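Local coordinates for protein peptidoglycan D,D-transpeptidase FtsI (Yersinia pestis, PDB 6SYN) that probably cross-links peptidoglycan strands as a class B penicillin-binding protein, a transpeptidase of the kind targeted by beta-lactam antibiotics, at residues A[18-23]-A[176-181]; A[41-46]-A[102-107]; A[202-207]-A[476-481]; A[214-219]-A[391-396]; A[440-445]-A[454-459]. All blocks are in the same frame, centred on the assembly; numbering follows the deposited sequence.

Contact 1: residues A[18-23]-A[176-181]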
# COMPACT_ATOMS: atom_id res chain seq x y z
N MET A 18 -1.95 -24.22 1.69
CA MET A 18 -3.06 -23.28 1.43
C MET A 18 -2.83 -21.97 2.19
O MET A 18 -2.60 -22.02 3.43
CB MET A 18 -4.40 -23.88 1.86
CG MET A 18 -5.58 -23.17 1.25
SD MET A 18 -7.11 -23.59 2.09
CE MET A 18 -7.01 -22.47 3.49
N ILE A 19 -2.90 -20.83 1.49
CA ILE A 19 -2.83 -19.47 2.09
C ILE A 19 -4.26 -18.99 2.35
O ILE A 19 -5.06 -18.93 1.40
CB ILE A 19 -2.07 -18.46 1.20
CG1 ILE A 19 -0.77 -19.05 0.65
CG2 ILE A 19 -1.85 -17.17 1.96
CD1 ILE A 19 -0.02 -18.14 -0.29
N SER A 20 -4.56 -18.66 3.61
CA SER A 20 -5.86 -18.12 4.05
C SER A 20 -5.66 -16.78 4.76
O SER A 20 -4.52 -16.47 5.15
CB SER A 20 -6.56 -19.10 4.95
OG SER A 20 -5.84 -19.24 6.16
N ASP A 21 -6.74 -16.03 4.94
CA ASP A 21 -6.78 -14.76 5.69
C ASP A 21 -6.96 -15.09 7.19
O ASP A 21 -7.10 -16.29 7.52
CB ASP A 21 -7.84 -13.82 5.10
CG ASP A 21 -9.25 -14.01 5.65
OD1 ASP A 21 -9.52 -15.09 6.21
OD2 ASP A 21 -10.06 -13.06 5.51
N ARG A 22 -6.98 -14.06 8.04
CA ARG A 22 -6.94 -14.19 9.53
C ARG A 22 -8.06 -15.09 10.07
O ARG A 22 -7.86 -15.64 11.16
CB ARG A 22 -6.94 -12.81 10.19
CG ARG A 22 -8.17 -11.94 9.92
CD ARG A 22 -8.13 -10.68 10.77
NE ARG A 22 -7.74 -11.01 12.15
CZ ARG A 22 -6.51 -10.91 12.65
NH1 ARG A 22 -5.50 -10.48 11.91
NH2 ARG A 22 -6.28 -11.27 13.90
N SER A 23 -9.18 -15.26 9.34
CA SER A 23 -10.37 -16.04 9.77
C SER A 23 -10.49 -17.37 9.02
O SER A 23 -11.46 -18.11 9.30
CB SER A 23 -11.64 -15.24 9.62
OG SER A 23 -11.72 -14.22 10.61
N ASN A 176 0.17 -25.08 5.57
CA ASN A 176 -0.83 -23.99 5.38
C ASN A 176 -0.28 -22.71 6.00
O ASN A 176 0.51 -22.81 6.97
CB ASN A 176 -2.20 -24.34 5.96
CG ASN A 176 -2.81 -25.55 5.28
OD1 ASN A 176 -2.67 -25.72 4.07
ND2 ASN A 176 -3.46 -26.40 6.05
N LEU A 177 -0.68 -21.56 5.45
CA LEU A 177 -0.26 -20.22 5.92
C LEU A 177 -1.52 -19.44 6.33
O LEU A 177 -2.48 -19.43 5.55
CB LEU A 177 0.49 -19.52 4.77
CG LEU A 177 1.10 -18.16 5.10
CD1 LEU A 177 1.95 -18.22 6.36
CD2 LEU A 177 1.94 -17.66 3.93
N VAL A 178 -1.52 -18.86 7.53
CA VAL A 178 -2.62 -17.98 8.02
C VAL A 178 -2.09 -16.54 8.02
O VAL A 178 -1.24 -16.23 8.88
CB VAL A 178 -3.13 -18.44 9.40
CG1 VAL A 178 -4.26 -17.55 9.93
CG2 VAL A 178 -3.58 -19.89 9.37
N LEU A 179 -2.53 -15.71 7.08
CA LEU A 179 -2.10 -14.29 6.98
C LEU A 179 -2.81 -13.48 8.07
O LEU A 179 -3.82 -13.95 8.62
CB LEU A 179 -2.41 -13.72 5.59
CG LEU A 179 -1.66 -14.34 4.41
CD1 LEU A 179 -1.97 -13.57 3.14
CD2 LEU A 179 -0.16 -14.39 4.64
N SER A 180 -2.27 -12.29 8.36
CA SER A 180 -2.83 -11.28 9.29
C SER A 180 -3.95 -10.49 8.61
O SER A 180 -4.74 -9.86 9.32
CB SER A 180 -1.74 -10.36 9.77
OG SER A 180 -1.33 -9.50 8.72
N VAL A 181 -4.01 -10.52 7.27
CA VAL A 181 -4.95 -9.72 6.42
C VAL A 181 -6.38 -10.26 6.58
O VAL A 181 -6.54 -11.45 6.91
CB VAL A 181 -4.47 -9.75 4.96
CG1 VAL A 181 -5.52 -9.25 3.98
CG2 VAL A 181 -3.18 -8.98 4.80
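A short parallel strand pair ties the beginning of the modelled chain to residues 176-181, where the N-terminal part comes back on itself; 19-20 also runs antiparallel to strand 26-38 in the same mixed sheet. The backbone pairing alternates regularly: Leu-177 N gives to Met-18 O at 2.8 Å, Ser-20 N to Leu-177 O at 2.9 Å, and Leu-179 N to Ser-20 O at 2.9 Å, the last nearly straight (172° at the hydrogen). Ahead of the strand, the side chain of Asn-176 stands in for a backbone carbonyl: its OD1 takes Met-18 N on an in-plane lone pair at 2.9 Å. On the Ile-19 and Leu-177 face, the CG2 branch of Ile-19, anti to its backbone N, crosses obliquely onto Leu-179 CG (3.7 Å), and Val-137 of helix 136-140 covers this apolar patch. Beyond the strands the chain swings into an Asx turn, Asp-21 OD1 accepting Ser-23 N, while Asp-21 OD2 is salt-bridged to Arg-25. Arg-22 closes the pairing at two points. Its backbone N meets Val-181 O almost along the C=O axis, and its side chain, bent at chi3 (-44°), brings NH1 edge-on to a lone pair of Ser-180 O at 2.8 Å.

Contact 2: residues A[41-46]-A[102-107]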
# COMPACT_ATOMS: atom_id res chain seq x y z
N LYS A 41 8.34 -24.62 -29.80
CA LYS A 41 9.44 -25.11 -30.68
C LYS A 41 8.93 -26.29 -31.51
O LYS A 41 8.98 -26.21 -32.75
CB LYS A 41 10.68 -25.53 -29.89
CG LYS A 41 11.88 -25.90 -30.75
CD LYS A 41 12.94 -26.73 -30.05
CE LYS A 41 13.73 -27.60 -31.00
NZ LYS A 41 14.50 -28.65 -30.28
N GLU A 42 8.45 -27.33 -30.83
CA GLU A 42 8.03 -28.60 -31.48
C GLU A 42 6.84 -28.34 -32.42
O GLU A 42 6.73 -29.06 -33.43
CB GLU A 42 7.68 -29.65 -30.42
CG GLU A 42 7.30 -31.00 -30.99
CD GLU A 42 8.27 -31.56 -32.02
OE1 GLU A 42 9.25 -30.87 -32.37
OE2 GLU A 42 8.04 -32.70 -32.48
N LEU A 43 6.01 -27.35 -32.10
CA LEU A 43 4.80 -26.97 -32.88
C LEU A 43 5.23 -26.31 -34.20
O LEU A 43 4.67 -26.67 -35.25
CB LEU A 43 3.95 -26.04 -32.03
CG LEU A 43 2.50 -25.85 -32.47
CD1 LEU A 43 1.60 -25.56 -31.27
CD2 LEU A 43 2.37 -24.75 -33.51
N ILE A 44 6.19 -25.38 -34.14
CA ILE A 44 6.59 -24.53 -35.30
C ILE A 44 7.43 -25.36 -36.28
O ILE A 44 7.30 -25.14 -37.50
CB ILE A 44 7.31 -23.24 -34.84
CG1 ILE A 44 6.57 -22.55 -33.70
CG2 ILE A 44 7.52 -22.30 -36.02
CD1 ILE A 44 6.98 -21.11 -33.44
N GLU A 45 8.25 -26.30 -35.77
CA GLU A 45 9.06 -27.24 -36.61
C GLU A 45 8.14 -28.14 -37.43
O GLU A 45 8.48 -28.45 -38.58
CB GLU A 45 9.93 -28.14 -35.74
CG GLU A 45 11.24 -27.53 -35.30
CD GLU A 45 12.02 -28.44 -34.36
OE1 GLU A 45 11.64 -29.63 -34.23
OE2 GLU A 45 13.00 -27.95 -33.75
N GLN A 46 7.02 -28.56 -36.82
CA GLN A 46 6.06 -29.55 -37.38
C GLN A 46 5.03 -28.85 -38.28
O GLN A 46 3.93 -29.41 -38.44
CB GLN A 46 5.37 -30.29 -36.23
CG GLN A 46 6.30 -31.21 -35.47
CD GLN A 46 6.64 -32.44 -36.28
OE1 GLN A 46 5.76 -33.13 -36.79
NE2 GLN A 46 7.93 -32.73 -36.39
N PRO A 102 0.34 -31.78 -33.46
CA PRO A 102 1.69 -31.91 -32.92
C PRO A 102 2.06 -30.59 -32.22
O PRO A 102 1.74 -29.54 -32.77
CB PRO A 102 2.55 -32.21 -34.15
CG PRO A 102 1.79 -31.59 -35.31
CD PRO A 102 0.33 -31.70 -34.93
N GLY A 103 2.65 -30.68 -31.02
CA GLY A 103 3.01 -29.53 -30.18
C GLY A 103 1.90 -29.16 -29.20
O GLY A 103 2.15 -28.30 -28.35
N ILE A 104 0.72 -29.79 -29.32
CA ILE A 104 -0.45 -29.57 -28.42
C ILE A 104 -0.46 -30.69 -27.38
O ILE A 104 -0.35 -31.86 -27.79
CB ILE A 104 -1.77 -29.55 -29.23
CG1 ILE A 104 -1.77 -28.46 -30.32
CG2 ILE A 104 -2.97 -29.41 -28.31
CD1 ILE A 104 -1.57 -27.05 -29.81
N HIS A 105 -0.62 -30.34 -26.11
CA HIS A 105 -0.53 -31.30 -24.97
C HIS A 105 -1.66 -31.05 -23.95
O HIS A 105 -1.92 -29.88 -23.62
CB HIS A 105 0.83 -31.19 -24.27
CG HIS A 105 2.01 -31.51 -25.14
ND1 HIS A 105 2.59 -32.76 -25.17
CD2 HIS A 105 2.73 -30.74 -25.98
CE1 HIS A 105 3.61 -32.75 -26.01
NE2 HIS A 105 3.72 -31.52 -26.52
N LEU A 106 -2.28 -32.13 -23.49
CA LEU A 106 -3.07 -32.19 -22.24
C LEU A 106 -2.19 -32.80 -21.14
O LEU A 106 -1.44 -33.74 -21.46
CB LEU A 106 -4.33 -33.03 -22.47
CG LEU A 106 -5.55 -32.29 -23.02
CD1 LEU A 106 -6.21 -31.43 -21.94
CD2 LEU A 106 -5.19 -31.44 -24.23
N ARG A 107 -2.24 -32.26 -19.92
CA ARG A 107 -1.68 -32.92 -18.71
C ARG A 107 -2.52 -32.52 -17.48
O ARG A 107 -2.97 -31.36 -17.42
CB ARG A 107 -0.19 -32.63 -18.52
CG ARG A 107 0.17 -31.20 -18.12
CD ARG A 107 1.51 -31.12 -17.41
NE ARG A 107 1.76 -29.81 -16.83
CZ ARG A 107 2.81 -29.03 -17.08
NH1 ARG A 107 3.77 -29.42 -17.91
NH2 ARG A 107 2.92 -27.85 -16.49
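From its CB outward, Leu-43 supplies most of what the end of helix 40-45 offers to residues 102-107. CB lies 4.1 Å from Gly-103 CA, next to a residue that has no side chain of its own. CG, anti to the backbone N (chi1 -163°), lies 3.8 Å from Pro-102 O, a van der Waals contact. At the tip, CD1 reaches Ile-104 CD1 at 3.8 Å, the two side chains crossing obliquely, and also touches Gly-103 O. Ile-104 extends its CD1 to this spot with CG1 anti to its carbonyl carbon, and Trp-55 of helix 54-62 packs against both residues. In the fold, helix 40-45 follows closely on strand 26-38, one of whose antiparallel neighbours in the mixed sheet is strand 104-113; the end of the helix meets the residues that lead into that strand, within the dimerisation-domain family region. Gly-103 makes that entry with a positive phi (91°), as glycine readily does, and is hydrogen-bonded through its backbone to Asp-39. Gln-46, the first residue to leave helical angles, sits with CB 3.9 Å from Pro-102 CG; its CG, beside the backbone N, crosses obliquely at Pro-102 CB, the chain bending at chi2 only beyond that.

Contact 3: residues A[202-207]-A[476-481]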
# COMPACT_ATOMS: atom_id res chain seq x y z
N ALA A 202 -4.85 8.77 -11.89
CA ALA A 202 -3.60 8.72 -11.11
C ALA A 202 -2.67 7.66 -11.72
O ALA A 202 -3.17 6.70 -12.31
CB ALA A 202 -3.91 8.42 -9.66
N GLU A 203 -1.36 7.87 -11.58
CA GLU A 203 -0.31 6.88 -11.97
C GLU A 203 -0.52 5.61 -11.16
O GLU A 203 -0.46 4.51 -11.74
CB GLU A 203 1.09 7.46 -11.74
CG GLU A 203 2.19 6.61 -12.33
CD GLU A 203 3.60 7.11 -12.04
OE1 GLU A 203 3.78 8.34 -11.97
OE2 GLU A 203 4.50 6.27 -11.87
N SER A 204 -0.76 5.76 -9.85
CA SER A 204 -1.00 4.64 -8.92
C SER A 204 -1.62 5.17 -7.62
O SER A 204 -1.76 6.40 -7.47
CB SER A 204 0.28 3.86 -8.66
OG SER A 204 0.99 4.35 -7.53
N GLY A 205 -1.99 4.25 -6.75
CA GLY A 205 -2.37 4.53 -5.35
C GLY A 205 -1.97 3.35 -4.49
O GLY A 205 -1.69 2.28 -5.07
N THR A 206 -1.90 3.54 -3.18
CA THR A 206 -1.77 2.43 -2.21
C THR A 206 -2.47 2.86 -0.92
O THR A 206 -2.41 4.06 -0.56
CB THR A 206 -0.32 1.94 -2.08
OG1 THR A 206 -0.05 1.62 -0.72
CG2 THR A 206 0.71 2.93 -2.57
N ALA A 207 -3.18 1.91 -0.31
CA ALA A 207 -3.84 2.03 1.01
C ALA A 207 -3.28 0.94 1.91
O ALA A 207 -3.28 -0.24 1.49
CB ALA A 207 -5.33 1.90 0.85
N VAL A 476 -2.36 7.07 -0.11
CA VAL A 476 -1.56 7.97 -1.00
C VAL A 476 -2.01 7.71 -2.45
O VAL A 476 -1.98 6.54 -2.88
CB VAL A 476 -0.03 7.75 -0.83
CG1 VAL A 476 0.40 6.31 -1.09
CG2 VAL A 476 0.78 8.70 -1.70
N ILE A 477 -2.48 8.75 -3.14
CA ILE A 477 -2.73 8.75 -4.62
C ILE A 477 -1.52 9.41 -5.27
O ILE A 477 -1.27 10.60 -5.00
CB ILE A 477 -4.03 9.47 -5.01
CG1 ILE A 477 -5.26 8.96 -4.24
CG2 ILE A 477 -4.25 9.39 -6.52
CD1 ILE A 477 -5.64 7.53 -4.54
N ASN A 478 -0.81 8.66 -6.11
CA ASN A 478 0.43 9.12 -6.78
C ASN A 478 0.04 9.68 -8.16
O ASN A 478 -0.45 8.91 -9.00
CB ASN A 478 1.46 7.99 -6.79
CG ASN A 478 2.53 8.15 -7.85
OD1 ASN A 478 3.20 9.18 -7.92
ND2 ASN A 478 2.71 7.11 -8.66
N ASP A 479 0.19 11.01 -8.30
CA ASP A 479 0.08 11.82 -9.55
C ASP A 479 -1.35 11.87 -10.08
O ASP A 479 -1.59 11.54 -11.24
CB ASP A 479 1.07 11.35 -10.62
CG ASP A 479 1.30 12.38 -11.72
OD1 ASP A 479 0.85 13.53 -11.55
OD2 ASP A 479 1.91 12.03 -12.72
N PRO A 480 -2.32 12.37 -9.28
CA PRO A 480 -3.67 12.64 -9.78
C PRO A 480 -3.65 13.73 -10.86
O PRO A 480 -3.11 14.78 -10.60
CB PRO A 480 -4.46 13.09 -8.54
CG PRO A 480 -3.41 13.53 -7.54
CD PRO A 480 -2.18 12.71 -7.86
N GLN A 481 -4.25 13.45 -12.03
CA GLN A 481 -4.17 14.29 -13.25
C GLN A 481 -5.56 14.66 -13.78
O GLN A 481 -5.66 14.96 -14.98
CB GLN A 481 -3.37 13.55 -14.34
CG GLN A 481 -1.86 13.63 -14.17
CD GLN A 481 -1.33 15.04 -14.14
OE1 GLN A 481 -1.98 15.99 -14.58
NE2 GLN A 481 -0.13 15.20 -13.61
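Asn-478 has CG anti to its backbone N (chi1 159°), and Glu-203, likewise anti at chi1 and extended beyond CG, crosses it obliquely, so that amide and carboxylate planes stand 60° apart. The setting is the central antiparallel sheet of the transpeptidase domain, where strands 204-211 and 471-478 are neighbours, with a classic beta bulge where the first begins and the second ends: Glu-203 and Ser-204 both face Asn-478. Asn-478 O is thus shared by Ser-204 N, on a lone pair at 3.3 Å, and by Glu-203 N in a weak, strongly bent bond. In return Asn-478 N gives to Ser-204 O at 2.8 Å. Further along, Thr-206 and Val-476 form a regular hydrogen-bonded pair, Val-476 N meeting Thr-206 O at 3.0 Å and almost straight (175°). Their side chains point the same way, Thr-206 CG2 lying beside Val-476 CG1 at 3.7 Å. Gly-205 faces Ile-477 between these pairs, and Ile-477 CG2 packs on Ala-202 CB. The side-chain amide of Asn-478 works at both ends: OD1 accepts from Lys-445 NZ, while Asn-478 ND2 lies 3.5 Å from Glu-203 CD and makes a weak bond to Ser-204 OG at 3.4 Å.

Contact 4: residues A[214-219]-A[391-396]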
# COMPACT_ATOMS: atom_id res chain seq x y z
N THR A 214 -1.80 -4.72 17.75
CA THR A 214 -1.13 -6.00 17.40
C THR A 214 -0.01 -5.77 16.36
O THR A 214 0.87 -6.65 16.25
CB THR A 214 -2.15 -7.04 16.90
OG1 THR A 214 -2.56 -6.66 15.59
CG2 THR A 214 -3.36 -7.16 17.80
N GLY A 215 -0.05 -4.65 15.63
CA GLY A 215 0.89 -4.34 14.53
C GLY A 215 0.59 -5.17 13.29
O GLY A 215 1.36 -5.09 12.32
N GLU A 216 -0.49 -5.95 13.32
CA GLU A 216 -0.91 -6.80 12.18
C GLU A 216 -1.32 -5.90 11.01
O GLU A 216 -1.96 -4.85 11.26
CB GLU A 216 -2.07 -7.69 12.62
CG GLU A 216 -1.67 -8.81 13.55
CD GLU A 216 -2.86 -9.58 14.08
OE1 GLU A 216 -3.65 -8.98 14.84
OE2 GLU A 216 -3.03 -10.75 13.69
N VAL A 217 -0.95 -6.29 9.78
CA VAL A 217 -1.41 -5.64 8.52
C VAL A 217 -2.74 -6.30 8.14
O VAL A 217 -2.71 -7.47 7.71
CB VAL A 217 -0.39 -5.77 7.38
CG1 VAL A 217 -0.90 -5.10 6.12
CG2 VAL A 217 0.98 -5.21 7.77
N LEU A 218 -3.85 -5.57 8.33
CA LEU A 218 -5.24 -6.03 8.08
C LEU A 218 -5.58 -5.88 6.60
O LEU A 218 -6.41 -6.67 6.10
CB LEU A 218 -6.19 -5.22 8.96
CG LEU A 218 -6.05 -5.47 10.46
CD1 LEU A 218 -6.84 -4.46 11.27
CD2 LEU A 218 -6.46 -6.89 10.82
N ALA A 219 -5.00 -4.88 5.93
CA ALA A 219 -5.23 -4.61 4.49
C ALA A 219 -4.00 -3.93 3.89
O ALA A 219 -3.41 -3.06 4.56
CB ALA A 219 -6.47 -3.78 4.33
N ILE A 391 2.53 -9.89 8.51
CA ILE A 391 1.51 -10.29 7.48
C ILE A 391 0.90 -11.65 7.86
O ILE A 391 0.15 -12.19 7.02
CB ILE A 391 2.02 -10.35 6.02
CG1 ILE A 391 3.55 -10.40 5.89
CG2 ILE A 391 1.43 -9.22 5.19
CD1 ILE A 391 4.15 -11.73 6.27
N THR A 392 1.20 -12.19 9.04
CA THR A 392 0.64 -13.48 9.53
C THR A 392 -0.12 -13.24 10.84
O THR A 392 0.31 -12.38 11.61
CB THR A 392 1.72 -14.57 9.64
OG1 THR A 392 2.69 -14.18 10.61
CG2 THR A 392 2.40 -14.83 8.31
N ARG A 393 -1.22 -13.95 11.04
CA ARG A 393 -2.04 -13.84 12.28
C ARG A 393 -1.09 -14.01 13.47
O ARG A 393 -0.26 -14.94 13.43
CB ARG A 393 -3.16 -14.88 12.29
CG ARG A 393 -4.28 -14.55 13.26
CD ARG A 393 -5.29 -15.67 13.41
NE ARG A 393 -6.61 -15.13 13.73
CZ ARG A 393 -7.04 -14.81 14.96
NH1 ARG A 393 -6.26 -14.99 16.02
NH2 ARG A 393 -8.26 -14.32 15.12
N VAL A 394 -1.18 -13.11 14.45
CA VAL A 394 -0.38 -13.16 15.70
C VAL A 394 -1.33 -13.47 16.85
O VAL A 394 -2.51 -13.08 16.75
CB VAL A 394 0.39 -11.85 15.94
CG1 VAL A 394 1.12 -11.38 14.69
CG2 VAL A 394 -0.50 -10.74 16.48
N ASP A 395 -0.84 -14.14 17.90
CA ASP A 395 -1.56 -14.36 19.19
C ASP A 395 -1.35 -13.13 20.08
O ASP A 395 -0.23 -12.89 20.52
CB ASP A 395 -1.04 -15.61 19.90
CG ASP A 395 -1.21 -16.89 19.10
OD1 ASP A 395 -2.34 -17.43 19.09
OD2 ASP A 395 -0.21 -17.34 18.50
N PRO A 396 -2.39 -12.32 20.40
CA PRO A 396 -2.19 -11.15 21.25
C PRO A 396 -2.02 -11.59 22.70
O PRO A 396 -2.31 -12.74 23.02
CB PRO A 396 -3.47 -10.31 21.07
CG PRO A 396 -4.34 -11.08 20.08
CD PRO A 396 -3.79 -12.49 20.01
O HOH W 1 -4.29 -10.90 16.74
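Thr-214 begins an ST turn leading into strand 217-223, an outermost strand of the transpeptidase sheet. Its OG1, placed between backbone N and carbonyl carbon (chi1 74°), accepts Glu-216 N at 3.2 Å and donates to the anti lone pair of Glu-216 OE1 at 2.7 Å, so one hydroxyl both closes the turn and steadies the carboxylate. Thr-214 CB also touches Val-394 CG2. Gly-215 carries the turn through with a positive phi. Glu-216 is the key residue: with CG beside its backbone N (chi1 -72°) and the chain extended beyond it, the buried carboxyl group reaches tip to tip into the loop 391-396. There its CD rests 3.6 Å from Val-394 CG2. OE2 takes Val-394 N at 3.1 Å in a straight bond (168°), the donor standing above the carboxylate plane, and is also salt-bridged to Arg-22 NH1; the arginine and N-H donor would probably favour the ionised form. Val-217 enters the strand with its CB 4.5 Å from Ile-391 CG2, before Leu-218 and Ala-219 face Leu-209 as a classic beta bulge. One water completes the link between turn and loop, donating to Glu-216 OE1 at 2.8 Å and to Val-394 O at 2.8 Å.

Contact 5: residues A[440-445]-A[454-459]. With CB9 ((2R,4S)-2-[(1R)-1-{[(2S)-2-carboxy-2-phenylacetyl]amino}-2-oxoethyl]-5,5-dimethyl-1,3-thiazolidine-4-carboxylic acid), chain D.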
# COMPACT_ATOMS: atom_id res chain seq x y z
N THR A 440 -3.85 15.50 6.53
CA THR A 440 -3.73 15.51 5.05
C THR A 440 -2.28 15.82 4.67
O THR A 440 -1.50 16.23 5.55
CB THR A 440 -4.67 16.54 4.41
OG1 THR A 440 -4.34 17.82 4.97
CG2 THR A 440 -6.13 16.22 4.63
N GLY A 441 -1.97 15.64 3.39
CA GLY A 441 -0.67 15.99 2.80
C GLY A 441 -0.79 16.08 1.29
O GLY A 441 -1.58 15.31 0.70
N THR A 442 -0.07 17.04 0.70
CA THR A 442 0.12 17.20 -0.76
C THR A 442 1.61 17.41 -0.99
O THR A 442 2.07 18.56 -0.87
CB THR A 442 -0.74 18.34 -1.33
OG1 THR A 442 -2.03 18.31 -0.70
CG2 THR A 442 -0.91 18.27 -2.83
N ALA A 443 2.35 16.32 -1.23
CA ALA A 443 3.82 16.34 -1.46
C ALA A 443 4.08 16.67 -2.93
O ALA A 443 3.41 16.07 -3.80
CB ALA A 443 4.44 15.02 -1.07
N LYS A 444 4.97 17.63 -3.19
CA LYS A 444 5.52 17.89 -4.54
C LYS A 444 6.43 16.71 -4.90
O LYS A 444 7.22 16.30 -4.02
CB LYS A 444 6.24 19.24 -4.60
CG LYS A 444 5.36 20.41 -5.01
CD LYS A 444 6.12 21.68 -5.32
CE LYS A 444 5.42 22.55 -6.36
NZ LYS A 444 5.41 23.98 -5.96
N LYS A 445 6.27 16.17 -6.11
CA LYS A 445 7.01 14.97 -6.58
C LYS A 445 8.38 15.38 -7.10
O LYS A 445 8.44 16.19 -8.04
CB LYS A 445 6.21 14.24 -7.67
CG LYS A 445 5.33 13.11 -7.17
CD LYS A 445 4.68 12.34 -8.29
CE LYS A 445 5.65 11.50 -9.09
NZ LYS A 445 5.57 10.06 -8.74
N ASP A 454 5.47 20.01 -10.91
CA ASP A 454 4.10 20.40 -10.48
C ASP A 454 3.20 19.17 -10.67
O ASP A 454 2.16 19.27 -11.35
CB ASP A 454 3.68 21.69 -11.18
CG ASP A 454 4.55 22.87 -10.76
OD1 ASP A 454 5.39 22.69 -9.84
OD2 ASP A 454 4.39 23.96 -11.35
N ARG A 455 3.63 18.06 -10.07
CA ARG A 455 2.96 16.74 -9.99
C ARG A 455 2.99 16.37 -8.50
O ARG A 455 3.96 16.78 -7.82
CB ARG A 455 3.66 15.77 -10.94
CG ARG A 455 4.00 16.39 -12.29
CD ARG A 455 4.54 15.44 -13.34
NE ARG A 455 3.53 14.52 -13.85
CZ ARG A 455 3.14 14.40 -15.12
NH1 ARG A 455 3.68 15.15 -16.07
NH2 ARG A 455 2.21 13.52 -15.44
N TYR A 456 1.96 15.70 -7.98
CA TYR A 456 1.72 15.63 -6.51
C TYR A 456 1.38 14.21 -6.05
O TYR A 456 0.82 13.42 -6.83
CB TYR A 456 0.63 16.63 -6.11
CG TYR A 456 0.84 18.02 -6.65
CD1 TYR A 456 1.74 18.89 -6.06
CD2 TYR A 456 0.15 18.47 -7.77
CE1 TYR A 456 1.95 20.17 -6.56
CE2 TYR A 456 0.34 19.74 -8.28
CZ TYR A 456 1.25 20.59 -7.67
OH TYR A 456 1.44 21.85 -8.17
N LEU A 457 1.75 13.91 -4.80
CA LEU A 457 1.26 12.76 -4.00
C LEU A 457 0.13 13.24 -3.08
O LEU A 457 0.44 13.91 -2.08
CB LEU A 457 2.41 12.20 -3.17
CG LEU A 457 3.62 11.69 -3.95
CD1 LEU A 457 4.78 11.42 -3.01
CD2 LEU A 457 3.26 10.44 -4.74
N ALA A 458 -1.12 12.91 -3.41
CA ALA A 458 -2.30 13.19 -2.57
C ALA A 458 -2.32 12.18 -1.42
O ALA A 458 -2.52 10.98 -1.68
CB ALA A 458 -3.57 13.15 -3.39
N TYR A 459 -2.10 12.68 -0.20
CA TYR A 459 -1.97 11.90 1.05
C TYR A 459 -3.18 12.14 1.95
O TYR A 459 -3.65 13.29 2.06
CB TYR A 459 -0.75 12.36 1.85
CG TYR A 459 0.58 11.74 1.50
CD1 TYR A 459 0.89 10.45 1.90
CD2 TYR A 459 1.55 12.47 0.85
CE1 TYR A 459 2.13 9.89 1.63
CE2 TYR A 459 2.79 11.93 0.56
CZ TYR A 459 3.08 10.63 0.96
OH TYR A 459 4.30 10.08 0.69
C CB9 D . 2.03 19.59 3.12
N CB9 D . 2.16 21.24 1.24
O CB9 D . 1.87 18.64 2.39
CA CB9 D . 1.97 21.04 2.68
CB CB9 D . 0.68 21.72 3.24
CAA CB9 D . -2.72 22.50 2.23
CAB CB9 D . -1.57 21.90 0.10
OAD CB9 D . -3.04 19.31 1.50
OAE CB9 D . 4.92 23.27 -2.00
OAF CB9 D . 4.23 22.03 1.52
OAG CB9 D . -2.47 19.19 3.59
OAH CB9 D . 5.04 21.33 -1.14
CAJ CB9 D . -0.12 22.68 -3.29
CAK CB9 D . 0.11 23.77 -2.47
CAL CB9 D . 0.71 21.59 -3.23
CAM CB9 D . 1.18 23.75 -1.58
CAN CB9 D . 1.77 21.56 -2.33
NAP CB9 D . -0.43 20.78 3.45
SAQ CB9 D . -0.01 22.95 2.10
CAR CB9 D . -2.32 19.58 2.45
CAS CB9 D . 4.49 22.39 -1.30
CAT CB9 D . 3.23 21.93 0.82
CAU CB9 D . 2.00 22.64 -1.48
CAX CB9 D . -1.11 20.49 2.18
CAY CB9 D . 3.19 22.68 -0.53
CAZ CB9 D . -1.46 21.91 1.62
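The Tyr-456 ring has Ala-443 O at its edge, stacks with Tyr-485, and is met obliquely by three groups: Thr-442 CG2, Lys-444 CG and the ligand's phenyl, whose CAL lies 3.8 Å from Tyr-456 CE1. Tyr-459, on the other side of the sheet, receives Ala-443 CB at its edge, in plane, 3.9 Å from CE2, while its OH is hydrogen-bonded to Glu-249 O. Between these rings the antiparallel strands are joined by bonds such as Tyr-459 N to Gly-441 O (2.8 Å), Leu-457 N to Ala-443 O (2.9 Å) and Lys-445 N to Arg-455 O (2.9 Å). Gly-441 brings no side chain to its pairing with Tyr-459, whose CB packs beside its backbone. Thr-440 and Thr-442 point their hydroxyls at the thiazolidine carboxylate of CB9: Thr-440 OG1 donates to OAG at 2.7 Å and Thr-442 OG1 to OAD at 2.6 Å, so each carboxylate oxygen is gripped. Thr-442 OG1 accepts Gly-487 N as well. The backbone N of Thr-442 holds the ligand's carbonyl O at 3.0 Å, consistent with a part in the oxyanion hole. Strand 437-446 is the edge strand of the penicillin-binding transpeptidase site, and its KTG sequence includes Thr-440 and Gly-441.

In the fold
Contacts 3, 4 and 5 all reach one antiparallel sheet, ordered 217-223, 204-211, 471-478, 455-464, 437-446, with contacts 4 and 5 at its two outermost strands, their centres about 30 Å apart. Contact 5 lines the CB9 pocket; the centre of contact 3 is about 9 Å from that of contact 5, and the two join through the Ile-477 N to Ala-458 O bond, the side chain of Pro-480 being about 10 Å from the ligand. Contact 1 touches contact 4, where Ser-180 OG probably bonds to Val-217 O, which places contact 1 where the N-terminal part meets the transpeptidase domain. Contact 2 shares its sheet with contact 1 but sits remote, its centre about 52 Å from that of contact 5.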